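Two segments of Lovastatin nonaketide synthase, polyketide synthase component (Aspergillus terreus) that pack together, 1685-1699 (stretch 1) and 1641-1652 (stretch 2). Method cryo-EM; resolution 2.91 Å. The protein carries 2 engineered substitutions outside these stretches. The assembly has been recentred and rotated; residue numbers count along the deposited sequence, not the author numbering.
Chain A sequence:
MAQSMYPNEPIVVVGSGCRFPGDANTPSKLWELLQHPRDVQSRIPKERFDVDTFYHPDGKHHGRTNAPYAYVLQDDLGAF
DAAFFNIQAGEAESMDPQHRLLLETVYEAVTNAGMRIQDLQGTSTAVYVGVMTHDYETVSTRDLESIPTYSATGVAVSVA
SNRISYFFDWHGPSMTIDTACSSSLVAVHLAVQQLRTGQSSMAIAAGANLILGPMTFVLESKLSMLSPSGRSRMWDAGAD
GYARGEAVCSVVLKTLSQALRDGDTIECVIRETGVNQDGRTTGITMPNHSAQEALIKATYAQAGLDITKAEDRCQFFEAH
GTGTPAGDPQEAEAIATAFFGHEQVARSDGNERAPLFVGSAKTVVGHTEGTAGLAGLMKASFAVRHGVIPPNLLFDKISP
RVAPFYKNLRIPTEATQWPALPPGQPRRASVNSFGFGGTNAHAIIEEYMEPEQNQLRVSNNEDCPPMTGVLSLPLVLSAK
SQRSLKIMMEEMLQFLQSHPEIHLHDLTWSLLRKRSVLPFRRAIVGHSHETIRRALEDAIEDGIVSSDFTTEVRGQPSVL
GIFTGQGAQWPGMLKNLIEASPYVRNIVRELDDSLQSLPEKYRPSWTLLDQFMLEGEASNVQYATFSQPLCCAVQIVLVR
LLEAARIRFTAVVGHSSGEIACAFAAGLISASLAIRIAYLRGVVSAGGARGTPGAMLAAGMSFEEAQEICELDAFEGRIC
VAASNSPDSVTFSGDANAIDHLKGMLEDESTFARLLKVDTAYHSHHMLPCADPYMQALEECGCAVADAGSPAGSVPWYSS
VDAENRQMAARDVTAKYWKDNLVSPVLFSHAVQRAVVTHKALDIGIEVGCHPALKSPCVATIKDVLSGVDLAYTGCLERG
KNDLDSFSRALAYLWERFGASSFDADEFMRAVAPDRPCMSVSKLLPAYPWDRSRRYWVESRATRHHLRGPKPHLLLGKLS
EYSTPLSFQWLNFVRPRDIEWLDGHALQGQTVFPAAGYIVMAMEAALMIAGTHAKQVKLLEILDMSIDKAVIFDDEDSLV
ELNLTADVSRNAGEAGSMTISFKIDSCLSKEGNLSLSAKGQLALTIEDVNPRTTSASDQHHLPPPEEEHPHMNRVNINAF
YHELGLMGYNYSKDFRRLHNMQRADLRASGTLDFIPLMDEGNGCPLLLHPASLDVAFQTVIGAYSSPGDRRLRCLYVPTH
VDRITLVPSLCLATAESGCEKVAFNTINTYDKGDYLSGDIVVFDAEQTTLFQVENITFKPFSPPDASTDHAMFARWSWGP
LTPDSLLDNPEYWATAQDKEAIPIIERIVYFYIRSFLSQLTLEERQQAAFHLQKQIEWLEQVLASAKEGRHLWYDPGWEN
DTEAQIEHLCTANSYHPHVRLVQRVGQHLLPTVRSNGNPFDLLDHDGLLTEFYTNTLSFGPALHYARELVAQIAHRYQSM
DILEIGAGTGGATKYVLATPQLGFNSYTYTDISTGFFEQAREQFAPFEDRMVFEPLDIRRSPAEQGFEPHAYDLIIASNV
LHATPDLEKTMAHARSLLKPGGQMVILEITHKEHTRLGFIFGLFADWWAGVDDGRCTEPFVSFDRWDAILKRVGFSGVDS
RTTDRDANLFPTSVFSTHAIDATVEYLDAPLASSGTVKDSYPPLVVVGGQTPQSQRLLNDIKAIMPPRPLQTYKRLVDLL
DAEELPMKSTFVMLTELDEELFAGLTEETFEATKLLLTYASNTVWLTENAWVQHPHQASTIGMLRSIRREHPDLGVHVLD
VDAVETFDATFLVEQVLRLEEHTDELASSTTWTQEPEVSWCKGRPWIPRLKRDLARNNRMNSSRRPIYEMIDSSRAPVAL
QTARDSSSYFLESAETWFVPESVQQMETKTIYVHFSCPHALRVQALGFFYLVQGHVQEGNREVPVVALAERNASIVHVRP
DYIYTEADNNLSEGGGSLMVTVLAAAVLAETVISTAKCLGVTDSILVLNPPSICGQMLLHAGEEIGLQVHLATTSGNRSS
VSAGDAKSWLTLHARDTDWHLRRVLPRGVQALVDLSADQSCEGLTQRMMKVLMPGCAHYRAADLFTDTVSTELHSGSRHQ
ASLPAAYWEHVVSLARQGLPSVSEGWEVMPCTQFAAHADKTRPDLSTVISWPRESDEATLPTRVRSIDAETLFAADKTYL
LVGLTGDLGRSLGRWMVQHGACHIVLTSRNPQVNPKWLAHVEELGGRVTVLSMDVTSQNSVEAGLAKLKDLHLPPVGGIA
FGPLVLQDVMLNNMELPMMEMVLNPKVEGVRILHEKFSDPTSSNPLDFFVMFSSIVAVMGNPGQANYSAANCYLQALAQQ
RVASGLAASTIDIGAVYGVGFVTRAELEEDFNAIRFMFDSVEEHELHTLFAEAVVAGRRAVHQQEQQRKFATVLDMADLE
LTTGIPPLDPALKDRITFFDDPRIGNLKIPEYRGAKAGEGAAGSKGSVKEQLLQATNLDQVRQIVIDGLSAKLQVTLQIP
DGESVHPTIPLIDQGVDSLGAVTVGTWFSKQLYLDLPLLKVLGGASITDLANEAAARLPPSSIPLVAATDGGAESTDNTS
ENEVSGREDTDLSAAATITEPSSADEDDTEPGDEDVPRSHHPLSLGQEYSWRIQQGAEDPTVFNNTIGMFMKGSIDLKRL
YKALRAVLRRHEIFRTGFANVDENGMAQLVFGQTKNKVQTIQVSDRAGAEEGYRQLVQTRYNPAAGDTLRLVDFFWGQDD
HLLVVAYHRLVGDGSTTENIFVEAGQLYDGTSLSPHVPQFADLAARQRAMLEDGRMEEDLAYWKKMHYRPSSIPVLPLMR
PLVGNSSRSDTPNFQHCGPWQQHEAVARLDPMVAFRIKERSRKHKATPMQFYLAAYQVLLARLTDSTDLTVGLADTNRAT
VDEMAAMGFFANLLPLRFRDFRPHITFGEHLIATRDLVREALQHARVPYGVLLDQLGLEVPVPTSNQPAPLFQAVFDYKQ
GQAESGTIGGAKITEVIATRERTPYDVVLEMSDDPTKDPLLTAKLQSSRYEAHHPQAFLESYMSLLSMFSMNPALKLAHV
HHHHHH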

# COMPACT_ATOMS: atom_id res chain seq x y z
N LEU A 1685 -88.86 -17.13 -25.32
CA LEU A 1685 -88.07 -17.60 -24.19
C LEU A 1685 -87.99 -16.50 -23.15
O LEU A 1685 -87.98 -15.31 -23.49
CB LEU A 1685 -86.65 -18.00 -24.62
CG LEU A 1685 -86.54 -19.14 -25.63
CD1 LEU A 1685 -85.09 -19.30 -26.07
CD2 LEU A 1685 -87.06 -20.44 -25.05
N PRO A 1686 -87.94 -16.86 -21.87
CA PRO A 1686 -87.73 -15.84 -20.83
C PRO A 1686 -86.27 -15.45 -20.72
O PRO A 1686 -85.37 -16.30 -20.75
CB PRO A 1686 -88.23 -16.53 -19.55
CG PRO A 1686 -88.06 -17.98 -19.81
CD PRO A 1686 -88.17 -18.20 -21.29
N MET A 1687 -86.03 -14.14 -20.61
CA MET A 1687 -84.67 -13.63 -20.59
C MET A 1687 -84.00 -13.75 -19.23
O MET A 1687 -82.78 -13.60 -19.14
CB MET A 1687 -84.65 -12.17 -21.05
CG MET A 1687 -84.72 -12.01 -22.55
SD MET A 1687 -84.51 -10.30 -23.11
CE MET A 1687 -84.40 -10.55 -24.88
N LYS A 1688 -84.76 -14.02 -18.17
CA LYS A 1688 -84.21 -14.35 -16.86
C LYS A 1688 -84.27 -15.86 -16.61
O LYS A 1688 -84.45 -16.30 -15.48
CB LYS A 1688 -84.94 -13.59 -15.76
CG LYS A 1688 -84.88 -12.08 -15.91
CD LYS A 1688 -83.45 -11.56 -15.89
CE LYS A 1688 -83.41 -10.05 -15.96
NZ LYS A 1688 -82.01 -9.53 -15.99
N SER A 1689 -84.13 -16.64 -17.68
CA SER A 1689 -84.31 -18.08 -17.60
C SER A 1689 -83.20 -18.74 -16.78
O SER A 1689 -82.06 -18.28 -16.76
CB SER A 1689 -84.34 -18.69 -19.00
OG SER A 1689 -84.43 -20.10 -18.93
N THR A 1690 -83.57 -19.83 -16.12
CA THR A 1690 -82.61 -20.75 -15.53
C THR A 1690 -82.60 -22.00 -16.42
O THR A 1690 -83.60 -22.72 -16.49
CB THR A 1690 -82.97 -21.10 -14.09
OG1 THR A 1690 -83.05 -19.89 -13.31
CG2 THR A 1690 -81.93 -22.02 -13.48
N PHE A 1691 -81.48 -22.23 -17.10
CA PHE A 1691 -81.41 -23.30 -18.08
C PHE A 1691 -80.76 -24.54 -17.49
O PHE A 1691 -79.80 -24.47 -16.71
CB PHE A 1691 -80.62 -22.85 -19.31
CG PHE A 1691 -81.42 -22.08 -20.31
CD1 PHE A 1691 -82.10 -22.74 -21.32
CD2 PHE A 1691 -81.48 -20.70 -20.26
CE1 PHE A 1691 -82.84 -22.03 -22.25
CE2 PHE A 1691 -82.21 -19.99 -21.19
CZ PHE A 1691 -82.89 -20.65 -22.19
N VAL A 1692 -81.31 -25.70 -17.86
CA VAL A 1692 -80.75 -27.00 -17.52
C VAL A 1692 -80.51 -27.72 -18.83
O VAL A 1692 -81.47 -28.12 -19.51
CB VAL A 1692 -81.68 -27.81 -16.61
CG1 VAL A 1692 -81.05 -29.15 -16.26
CG2 VAL A 1692 -82.00 -27.03 -15.34
N MET A 1693 -79.25 -27.88 -19.20
CA MET A 1693 -78.87 -28.32 -20.54
C MET A 1693 -78.39 -29.77 -20.47
O MET A 1693 -77.33 -30.06 -19.92
CB MET A 1693 -77.78 -27.41 -21.10
CG MET A 1693 -78.07 -25.93 -20.94
SD MET A 1693 -79.50 -25.38 -21.89
CE MET A 1693 -78.90 -25.61 -23.56
N LEU A 1694 -79.19 -30.67 -21.05
CA LEU A 1694 -78.80 -32.06 -21.24
C LEU A 1694 -78.23 -32.30 -22.63
O LEU A 1694 -78.02 -33.46 -23.01
CB LEU A 1694 -80.00 -32.98 -21.00
CG LEU A 1694 -80.39 -33.23 -19.55
CD1 LEU A 1694 -80.66 -31.93 -18.80
CD2 LEU A 1694 -81.62 -34.14 -19.48
N THR A 1695 -77.97 -31.24 -23.39
CA THR A 1695 -77.51 -31.40 -24.77
C THR A 1695 -76.19 -32.16 -24.82
O THR A 1695 -75.99 -33.01 -25.69
CB THR A 1695 -77.36 -30.03 -25.44
OG1 THR A 1695 -76.43 -29.23 -24.70
CG2 THR A 1695 -78.70 -29.32 -25.49
N GLU A 1696 -75.27 -31.86 -23.90
CA GLU A 1696 -73.98 -32.53 -23.91
C GLU A 1696 -74.13 -34.03 -23.67
O GLU A 1696 -73.32 -34.81 -24.19
CB GLU A 1696 -73.06 -31.92 -22.85
CG GLU A 1696 -73.08 -30.41 -22.82
CD GLU A 1696 -73.05 -29.79 -24.20
OE1 GLU A 1696 -72.35 -30.33 -25.08
OE2 GLU A 1696 -73.75 -28.78 -24.42
N LEU A 1697 -75.14 -34.45 -22.91
CA LEU A 1697 -75.47 -35.86 -22.85
C LEU A 1697 -75.92 -36.37 -24.21
O LEU A 1697 -75.57 -37.49 -24.60
CB LEU A 1697 -76.56 -36.11 -21.80
CG LEU A 1697 -76.34 -35.44 -20.44
CD1 LEU A 1697 -77.43 -35.85 -19.46
CD2 LEU A 1697 -74.97 -35.76 -19.88
N ASP A 1698 -76.67 -35.56 -24.94
CA ASP A 1698 -77.02 -35.83 -26.32
C ASP A 1698 -75.86 -35.37 -27.21
O ASP A 1698 -74.75 -35.14 -26.74
CB ASP A 1698 -78.33 -35.12 -26.69
CG ASP A 1698 -79.45 -35.44 -25.72
OD1 ASP A 1698 -79.43 -36.54 -25.13
OD2 ASP A 1698 -80.35 -34.59 -25.55
N GLU A 1699 -76.11 -35.26 -28.51
CA GLU A 1699 -75.10 -34.74 -29.42
C GLU A 1699 -74.56 -33.42 -28.91
O GLU A 1699 -75.32 -32.50 -28.59
CB GLU A 1699 -75.70 -34.56 -30.82
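Stretch 2 1641-1652: YPPLVVVGGQTP

Stretch 2 lies alongside stretch 1 as a neighbouring parallel strand: the axes of 1644-1647 and 1689-1693 approach to 4.6 Å, and their N-to-C directions differ by 24° (signed crossing angle -24°). Together the stretches bury 891 Å².

Pro1642 and Pro1643, with psi near 150° and 142°, lead into the strand in extended form. Pro1643 CB packs 3.4 Å from Pro1686 CG, and its carbonyl begins the ladder, Thr1690 N donating to Pro1643 O at 2.6 Å and 168°.

From Leu1644 to Val1647 the register is fixed by four bridges, to Thr1690, Phe1691, Val1692 and Met1693 in turn, with CA-CA separations of 4.7-4.8 Å. Val1645 and Val1647 carry the hydrogen bonds on this side: Val1645 N to Thr1690 O and Val1692 N to Val1645 O, both 2.9 Å, then Val1647 N to Val1692 O, 2.9 Å, and Leu1694 N to Val1647 O, 2.5 Å. Leu1644 and Val1646 alternate with them, sharing a sheet face with Thr1690 and Val1692; Leu1644 CD1 lies 4.2 Å from Val1692 CG2, and Val1646 CG1 the same distance from Leu1694 CD1. On the other face, Val1645 CG2 covers one face of the Phe1691 ring while Val1647 CG2 sits at its edge, 3.8 Å from Phe1691 CD1. Val1647 CB also meets Met1693 CE at 3.4 Å.

Gly1648 (phi/psi 119/-140) ends the extended run. An ideal CB there would lie 2.6 Å from Leu1694 C, a clash, and those angles alone call for glycine. Gly1649 follows with phi 78°, which also favours glycine.

The chain then turns past Asp1698, whose carboxylate accepts Gln1650 N at OD2 (2.7 Å, 160°) and Thr1651 N at OD1 (2.7 Å, 161°). Thr1651 OG1 donates to Asp1698 OD1 as well, at a very short 2.5 Å. Pro1652, starting a helix, makes no contact.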

# COMPACT_ATOMS: atom_id res chain seq x y z
N TYR A 1641 -88.12 -20.13 -8.64
CA TYR A 1641 -89.04 -19.04 -8.95
C TYR A 1641 -88.81 -18.48 -10.36
O TYR A 1641 -89.77 -18.32 -11.12
CB TYR A 1641 -88.92 -17.94 -7.90
CG TYR A 1641 -89.56 -18.30 -6.58
CD1 TYR A 1641 -88.87 -19.06 -5.64
CD2 TYR A 1641 -90.85 -17.90 -6.27
CE1 TYR A 1641 -89.45 -19.41 -4.44
CE2 TYR A 1641 -91.44 -18.24 -5.07
CZ TYR A 1641 -90.73 -18.99 -4.15
OH TYR A 1641 -91.31 -19.33 -2.95
N PRO A 1642 -87.57 -18.17 -10.71
CA PRO A 1642 -87.30 -17.73 -12.08
C PRO A 1642 -87.63 -18.83 -13.06
O PRO A 1642 -87.56 -20.03 -12.73
CB PRO A 1642 -85.79 -17.42 -12.06
CG PRO A 1642 -85.26 -18.11 -10.87
CD PRO A 1642 -86.36 -18.08 -9.87
N PRO A 1643 -88.02 -18.47 -14.29
CA PRO A 1643 -88.42 -19.50 -15.26
C PRO A 1643 -87.30 -20.51 -15.49
O PRO A 1643 -86.12 -20.16 -15.53
CB PRO A 1643 -88.72 -18.69 -16.53
CG PRO A 1643 -88.98 -17.31 -16.06
CD PRO A 1643 -88.11 -17.11 -14.86
N LEU A 1644 -87.70 -21.77 -15.65
CA LEU A 1644 -86.77 -22.86 -15.88
C LEU A 1644 -86.99 -23.44 -17.27
O LEU A 1644 -88.13 -23.70 -17.66
CB LEU A 1644 -86.92 -23.95 -14.82
CG LEU A 1644 -85.88 -25.07 -14.88
CD1 LEU A 1644 -85.45 -25.48 -13.48
CD2 LEU A 1644 -86.42 -26.27 -15.64
N VAL A 1645 -85.90 -23.62 -18.01
CA VAL A 1645 -85.95 -24.13 -19.37
C VAL A 1645 -84.97 -25.29 -19.47
O VAL A 1645 -83.77 -25.12 -19.22
CB VAL A 1645 -85.60 -23.05 -20.41
CG1 VAL A 1645 -85.77 -23.59 -21.82
CG2 VAL A 1645 -86.46 -21.80 -20.20
N VAL A 1646 -85.47 -26.46 -19.84
CA VAL A 1646 -84.64 -27.66 -20.01
C VAL A 1646 -84.41 -27.88 -21.49
O VAL A 1646 -85.35 -27.83 -22.29
CB VAL A 1646 -85.31 -28.88 -19.36
CG1 VAL A 1646 -84.35 -30.06 -19.38
CG2 VAL A 1646 -85.75 -28.57 -17.95
N VAL A 1647 -83.15 -28.10 -21.86
CA VAL A 1647 -82.75 -28.33 -23.24
C VAL A 1647 -82.00 -29.65 -23.31
O VAL A 1647 -81.09 -29.89 -22.51
CB VAL A 1647 -81.88 -27.18 -23.78
CG1 VAL A 1647 -81.68 -27.31 -25.27
CG2 VAL A 1647 -82.51 -25.83 -23.43
N GLY A 1648 -82.38 -30.50 -24.26
CA GLY A 1648 -81.78 -31.81 -24.43
C GLY A 1648 -82.83 -32.91 -24.26
O GLY A 1648 -83.96 -32.78 -24.72
N GLY A 1649 -82.42 -33.98 -23.58
CA GLY A 1649 -83.32 -35.08 -23.33
C GLY A 1649 -83.53 -36.01 -24.50
O GLY A 1649 -84.46 -36.83 -24.47
N GLN A 1650 -82.71 -35.91 -25.56
CA GLN A 1650 -82.90 -36.78 -26.72
C GLN A 1650 -82.46 -38.20 -26.43
O GLN A 1650 -83.17 -39.16 -26.77
CB GLN A 1650 -82.13 -36.21 -27.91
CG GLN A 1650 -82.43 -36.90 -29.23
CD GLN A 1650 -83.85 -36.68 -29.70
OE1 GLN A 1650 -84.61 -35.93 -29.08
NE2 GLN A 1650 -84.22 -37.34 -30.79
N THR A 1651 -81.30 -38.37 -25.80
CA THR A 1651 -80.78 -39.70 -25.52
C THR A 1651 -81.65 -40.40 -24.47
O THR A 1651 -82.19 -39.74 -23.57
CB THR A 1651 -79.34 -39.62 -25.03
OG1 THR A 1651 -78.59 -38.75 -25.89
CG2 THR A 1651 -78.68 -40.99 -25.02
N PRO A 1652 -81.81 -41.72 -24.56
CA PRO A 1652 -82.66 -42.41 -23.56
C PRO A 1652 -82.28 -42.10 -22.13
O PRO A 1652 -83.16 -41.89 -21.28
CB PRO A 1652 -82.47 -43.88 -23.92
CG PRO A 1652 -82.20 -43.88 -25.37
CD PRO A 1652 -81.40 -42.63 -25.63